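Local structure of cytidylyltransferase (Leptospira borgpetersenii serovar Hardjo-bovis, 6OEW) at residues C137-F142 / F185-N190; I101-T106 / M146-F151. The protein probably transfers a nucleotidyl group, most likely from CTP, onto an acceptor molecule with the help of a bound metal ion. One frame throughout, in Å; residues are numbered along the deposited sequence.

Following the chain from the N terminus, strand 101-106 comes first, then helix 114-126, strand 133-135 and the loop 137-142, before the chain returns as 146-151 alongside strand 101-106 and closes the loop of interaction 2. Interaction 1 starts inside that loop and closes later, when strand 185-187 brings 185-190 against 137-142, so the two contacts cross. Interaction 2 joins neighbouring strands in the middle of the mixed sheet; interaction 1 lies at the surface, where the loop after strand 133-135 meets the outermost strand 185-187. Arg140 and Asp147 connect them directly by a salt bridge, and Cys137 SG packs on Asp147 CB.

Interaction 1 of 2, residues C137-F142 / F185-N190; sequences CFQRTF and FFEYPN. With EDO (1,2-ethanediol), chain E.
At the margin of the GT-A-type mixed sheet, the loop that follows strand 133-135 lies against the outermost strand 185-187 and the loop continuing from it, and the contact is made at two ends. At the first, the Glu187 carboxylate accepts two hydrogen bonds from Gln139, one from the backbone and one from the side chain. OE2 is met nearly along its C-O axis by Gln139 N at 2.9 Å, while Gln139 NE2 approaches OE1 at 3.0 Å from above the carboxylate plane. The carboxylate also sits at the edge of the Phe138 ring, and a water that accepts from Phe138 N lies 2.8 Å from Glu187 OE2. CG of Phe138 is anti to its backbone N (chi1 -174°), which carries the ring toward Phe185; its face meets the edge of that ring in a T-shaped stack, planes at 88° and CD2 of Phe138 3.9 Å from CZ of Phe185. Helix 174-178 adjoins both rings, through Glu177 and Val176.

At the other end, Asn190 grips Thr141 twice. Its backbone N gives a nearly straight bond to Thr141 OG1, and its side chain reaches back to the backbone of the same residue, ND2 lying 3.0 Å from Thr141 O with the acceptor in the amide plane. A second water links Tyr188 O to Thr141 OG1. The amide of Asn190 is stacked on the Phe142 ring, the two planes only 15° apart. Phe142 also has Tyr188 O at its edge and touches Ile116 of helix 114-126, the helix on which Tyr188 packs. A 1,2-ethanediol, probably from the crystallisation liquor, lies beside Pro189 and Thr141. Asn190 CB sits over the centre of the Phe142 ring, 3.5 Å from its centroid, a CH-pi contact.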
# COMPACT_ATOMS: atom_id res chain seq x y z
N CYS A 137 -3.93 0.16 9.69
CA CYS A 137 -2.86 -0.77 10.03
C CYS A 137 -2.03 -0.29 11.22
O CYS A 137 -0.86 -0.67 11.34
CB CYS A 137 -1.96 -1.02 8.79
SG CYS A 137 -1.19 0.46 8.08
N PHE A 138 -2.61 0.53 12.10
CA PHE A 138 -2.04 0.71 13.43
C PHE A 138 -2.52 -0.46 14.27
O PHE A 138 -1.86 -1.50 14.33
CB PHE A 138 -2.43 2.06 14.02
CG PHE A 138 -1.77 2.38 15.33
CD1 PHE A 138 -0.39 2.44 15.43
CD2 PHE A 138 -2.53 2.68 16.45
CE1 PHE A 138 0.21 2.75 16.64
CE2 PHE A 138 -1.92 2.99 17.66
CZ PHE A 138 -0.56 3.03 17.75
N GLN A 139 -3.69 -0.32 14.90
CA GLN A 139 -4.45 -1.51 15.24
C GLN A 139 -4.67 -2.31 13.96
O GLN A 139 -5.03 -1.75 12.92
CB GLN A 139 -5.81 -1.13 15.85
CG GLN A 139 -5.79 -0.64 17.29
CD GLN A 139 -7.19 -0.45 17.82
OE1 GLN A 139 -7.77 -1.35 18.44
NE2 GLN A 139 -7.77 0.73 17.57
N ARG A 140 -4.45 -3.62 14.02
CA ARG A 140 -4.58 -4.47 12.84
C ARG A 140 -5.75 -5.44 13.00
O ARG A 140 -5.71 -6.33 13.86
CB ARG A 140 -3.29 -5.24 12.58
CG ARG A 140 -2.17 -4.33 12.11
CD ARG A 140 -0.84 -5.09 11.88
NE ARG A 140 0.11 -4.21 11.20
CZ ARG A 140 0.12 -4.02 9.88
NH1 ARG A 140 -0.73 -4.69 9.10
NH2 ARG A 140 1.00 -3.19 9.33
N THR A 141 -6.76 -5.30 12.14
CA THR A 141 -7.82 -6.29 12.02
C THR A 141 -8.02 -6.79 10.60
O THR A 141 -8.80 -7.73 10.41
CB THR A 141 -9.17 -5.76 12.56
OG1 THR A 141 -9.47 -4.49 11.97
CG2 THR A 141 -9.13 -5.63 14.08
N PHE A 142 -7.36 -6.21 9.60
CA PHE A 142 -7.26 -6.81 8.27
C PHE A 142 -6.03 -7.71 8.22
O PHE A 142 -5.11 -7.60 9.03
CB PHE A 142 -7.17 -5.76 7.16
CG PHE A 142 -8.36 -4.85 7.08
CD1 PHE A 142 -9.44 -5.17 6.26
CD2 PHE A 142 -8.41 -3.69 7.82
CE1 PHE A 142 -10.56 -4.35 6.19
CE2 PHE A 142 -9.55 -2.85 7.76
CZ PHE A 142 -10.60 -3.19 6.93
N PHE A 185 -6.11 11.95 14.48
CA PHE A 185 -5.77 10.57 14.15
C PHE A 185 -7.01 9.68 14.28
O PHE A 185 -7.74 9.78 15.27
CB PHE A 185 -4.68 10.09 15.12
CG PHE A 185 -4.25 8.65 14.93
CD1 PHE A 185 -3.28 8.32 13.99
CD2 PHE A 185 -4.77 7.64 15.73
CE1 PHE A 185 -2.87 7.00 13.82
CE2 PHE A 185 -4.37 6.31 15.57
CZ PHE A 185 -3.41 5.99 14.61
N PHE A 186 -7.23 8.82 13.29
CA PHE A 186 -8.38 7.92 13.31
C PHE A 186 -8.03 6.60 12.65
O PHE A 186 -7.15 6.54 11.79
CB PHE A 186 -9.59 8.54 12.63
CG PHE A 186 -10.13 9.66 13.41
CD1 PHE A 186 -10.94 9.41 14.49
CD2 PHE A 186 -9.72 10.96 13.16
CE1 PHE A 186 -11.41 10.44 15.26
CE2 PHE A 186 -10.19 12.01 13.92
CZ PHE A 186 -11.02 11.75 14.98
N GLU A 187 -8.76 5.56 13.04
CA GLU A 187 -8.47 4.21 12.57
C GLU A 187 -9.70 3.57 11.95
O GLU A 187 -10.84 3.83 12.35
CB GLU A 187 -7.96 3.34 13.71
CG GLU A 187 -6.69 3.89 14.35
CD GLU A 187 -6.16 2.94 15.40
OE1 GLU A 187 -6.37 3.19 16.61
OE2 GLU A 187 -5.56 1.93 15.00
N TYR A 188 -9.45 2.67 11.02
CA TYR A 188 -10.51 2.04 10.24
C TYR A 188 -10.48 0.53 10.47
O TYR A 188 -9.51 -0.14 10.07
CB TYR A 188 -10.34 2.39 8.77
CG TYR A 188 -11.51 1.99 7.92
CD1 TYR A 188 -12.66 2.78 7.86
CD2 TYR A 188 -11.49 0.81 7.21
CE1 TYR A 188 -13.75 2.40 7.08
CE2 TYR A 188 -12.56 0.41 6.43
CZ TYR A 188 -13.68 1.22 6.37
OH TYR A 188 -14.71 0.80 5.59
N PRO A 189 -11.50 -0.04 11.11
CA PRO A 189 -11.50 -1.48 11.40
C PRO A 189 -12.03 -2.35 10.26
O PRO A 189 -12.82 -1.93 9.41
CB PRO A 189 -12.44 -1.59 12.61
CG PRO A 189 -13.49 -0.52 12.31
CD PRO A 189 -12.71 0.63 11.64
N ASN A 190 -11.60 -3.61 10.29
CA ASN A 190 -12.26 -4.70 9.60
C ASN A 190 -13.48 -5.15 10.40
O ASN A 190 -13.61 -4.87 11.60
CB ASN A 190 -11.27 -5.85 9.41
CG ASN A 190 -11.76 -6.93 8.44
OD1 ASN A 190 -12.72 -6.75 7.68
ND2 ASN A 190 -11.07 -8.07 8.47
C1 EDO E . -13.15 -6.59 14.68
O1 EDO E . -13.43 -7.71 15.53
C2 EDO E . -12.80 -5.38 15.54
O2 EDO E . -13.40 -4.22 14.94
O HOH W 1 -5.51 0.90 12.37
O HOH W 2 -7.59 -2.01 10.97

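Interaction 2 of 2, residues I101-T106 / M146-F151; sequences IIVRLT and MDIEIF
Arg104 and Glu149, Val103 and Ile150, Ile102 and Phe151 face one another across two antiparallel strands. The backbone bonds come first: Ile102 and Phe151 form a hydrogen-bonded pair, with Ile102 N to Phe151 O at 2.8 Å and a return bond from Phe151 N to Ile102 O. Arg104 and Glu149 repeat the pattern, but here the return bond, Glu149 N to Arg104 O, is weak at 3.4 Å. Between them lies the non-hydrogen-bonded pair Val103-Ile150, where Ile150 CA makes a CA-H...O contact with Ile102 O. Past the paired residues, a water bridges Asp147 O and Thr106 N.

The charged contact is a salt bridge, Arg104 NH1 to Glu149 OE1 at 2.9 Å. The two side chains run side by side, guanidinium and carboxylate planes 13° apart, and NH1 comes to the syn side of the carboxylate. A water also donates to OE1 and to Arg104 O, while Arg104 NH2 is held by Gln16 of strand 11-16.

Apolar packing covers both faces. Phe151 CG lies between its backbone N and carbonyl carbon (chi1 43°), and the ring lies against Ile102 CG2 and Arg104 CB, with CE2 3.9 Å from that CB. On the face of Val103 and Ile150, Val103 CG1 lies 4.1 Å from Ile148 CG2, and helix 114-126 covers Val103 and Ile150.

At the end of the strand Thr106 OG1 is hydrogen-bonded to OD1 of Asp108, a magnesium-binding residue, and the Asp147 side chain, salt-bridged to Arg140, lies about 6 Å from the bound magnesium ion, so these central strands lead to the metal site of a GT-A-type nucleotidyltransferase fold.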
# COMPACT_ATOMS: atom_id res chain seq x y z
N ILE A 101 -4.53 15.09 -0.73
CA ILE A 101 -4.81 13.94 0.13
C ILE A 101 -4.00 12.76 -0.38
O ILE A 101 -4.27 12.23 -1.46
CB ILE A 101 -6.30 13.60 0.17
CG1 ILE A 101 -7.13 14.83 0.56
CG2 ILE A 101 -6.55 12.48 1.16
CD1 ILE A 101 -6.85 15.32 1.95
N ILE A 102 -3.02 12.33 0.41
CA ILE A 102 -2.12 11.24 0.01
C ILE A 102 -2.66 9.89 0.49
O ILE A 102 -2.82 9.67 1.70
CB ILE A 102 -0.71 11.48 0.55
CG1 ILE A 102 -0.12 12.71 -0.15
CG2 ILE A 102 0.14 10.22 0.32
CD1 ILE A 102 0.92 13.46 0.68
N VAL A 103 -2.87 8.96 -0.44
CA VAL A 103 -3.13 7.57 -0.08
C VAL A 103 -1.80 6.84 -0.22
O VAL A 103 -1.29 6.64 -1.33
CB VAL A 103 -4.22 6.93 -0.93
CG1 VAL A 103 -4.45 5.48 -0.48
CG2 VAL A 103 -5.51 7.75 -0.85
N ARG A 104 -1.21 6.48 0.91
CA ARG A 104 0.10 5.84 0.92
C ARG A 104 -0.06 4.32 0.88
O ARG A 104 -0.67 3.75 1.79
CB ARG A 104 0.91 6.23 2.15
CG ARG A 104 2.28 5.54 2.06
CD ARG A 104 2.89 5.35 3.38
NE ARG A 104 4.25 4.77 3.31
CZ ARG A 104 4.87 4.35 4.41
NH1 ARG A 104 4.20 4.43 5.56
NH2 ARG A 104 6.11 3.88 4.36
N LEU A 105 0.48 3.69 -0.16
CA LEU A 105 0.54 2.25 -0.30
C LEU A 105 1.98 1.85 -0.57
O LEU A 105 2.78 2.66 -1.04
CB LEU A 105 -0.31 1.71 -1.46
CG LEU A 105 -1.78 2.14 -1.51
CD1 LEU A 105 -2.42 1.56 -2.78
CD2 LEU A 105 -2.51 1.68 -0.26
N THR A 106 2.28 0.58 -0.33
CA THR A 106 3.60 0.04 -0.60
C THR A 106 3.47 -1.16 -1.52
O THR A 106 2.47 -1.90 -1.47
CB THR A 106 4.34 -0.37 0.68
OG1 THR A 106 3.69 -1.51 1.25
CG2 THR A 106 4.35 0.78 1.69
N MET A 146 -3.19 -5.54 3.41
CA MET A 146 -4.24 -4.60 3.05
C MET A 146 -3.95 -3.19 3.54
O MET A 146 -4.87 -2.37 3.59
CB MET A 146 -5.60 -5.04 3.63
CG MET A 146 -6.30 -6.18 2.94
SD MET A 146 -6.46 -6.01 1.16
CE MET A 146 -5.33 -7.33 0.70
N ASP A 147 -2.69 -2.89 3.90
CA ASP A 147 -2.38 -1.68 4.65
C ASP A 147 -2.65 -0.43 3.81
O ASP A 147 -2.19 -0.31 2.67
CB ASP A 147 -0.91 -1.66 5.08
CG ASP A 147 -0.49 -2.86 5.92
OD1 ASP A 147 -1.26 -3.83 6.07
OD2 ASP A 147 0.64 -2.81 6.43
N ILE A 148 -3.38 0.50 4.41
CA ILE A 148 -3.73 1.77 3.77
C ILE A 148 -3.56 2.85 4.81
O ILE A 148 -4.07 2.72 5.93
CB ILE A 148 -5.17 1.75 3.23
CG1 ILE A 148 -5.33 0.65 2.16
CG2 ILE A 148 -5.55 3.13 2.70
CD1 ILE A 148 -6.84 0.23 1.86
N GLU A 149 -2.84 3.90 4.46
CA GLU A 149 -2.72 5.10 5.27
C GLU A 149 -3.09 6.28 4.39
O GLU A 149 -2.74 6.31 3.21
CB GLU A 149 -1.28 5.27 5.82
CG GLU A 149 -0.88 4.10 6.69
CD GLU A 149 0.62 3.88 6.76
OE1 GLU A 149 1.29 3.97 5.71
OE2 GLU A 149 1.11 3.61 7.88
N ILE A 150 -3.85 7.21 4.95
CA ILE A 150 -4.30 8.40 4.25
C ILE A 150 -3.97 9.61 5.10
O ILE A 150 -4.35 9.66 6.28
CB ILE A 150 -5.82 8.35 3.95
CG1 ILE A 150 -6.15 7.02 3.25
CG2 ILE A 150 -6.19 9.53 3.10
CD1 ILE A 150 -7.68 6.81 3.02
N PHE A 151 -3.30 10.60 4.52
CA PHE A 151 -3.03 11.81 5.28
C PHE A 151 -2.92 13.00 4.35
O PHE A 151 -2.72 12.87 3.14
CB PHE A 151 -1.77 11.66 6.13
CG PHE A 151 -0.62 11.00 5.40
CD1 PHE A 151 0.22 11.75 4.60
CD2 PHE A 151 -0.40 9.64 5.52
CE1 PHE A 151 1.29 11.14 3.92
CE2 PHE A 151 0.64 9.02 4.85
CZ PHE A 151 1.49 9.76 4.05
O HOH W 3 0.41 2.15 3.81
O HOH W 4 0.04 -0.84 1.31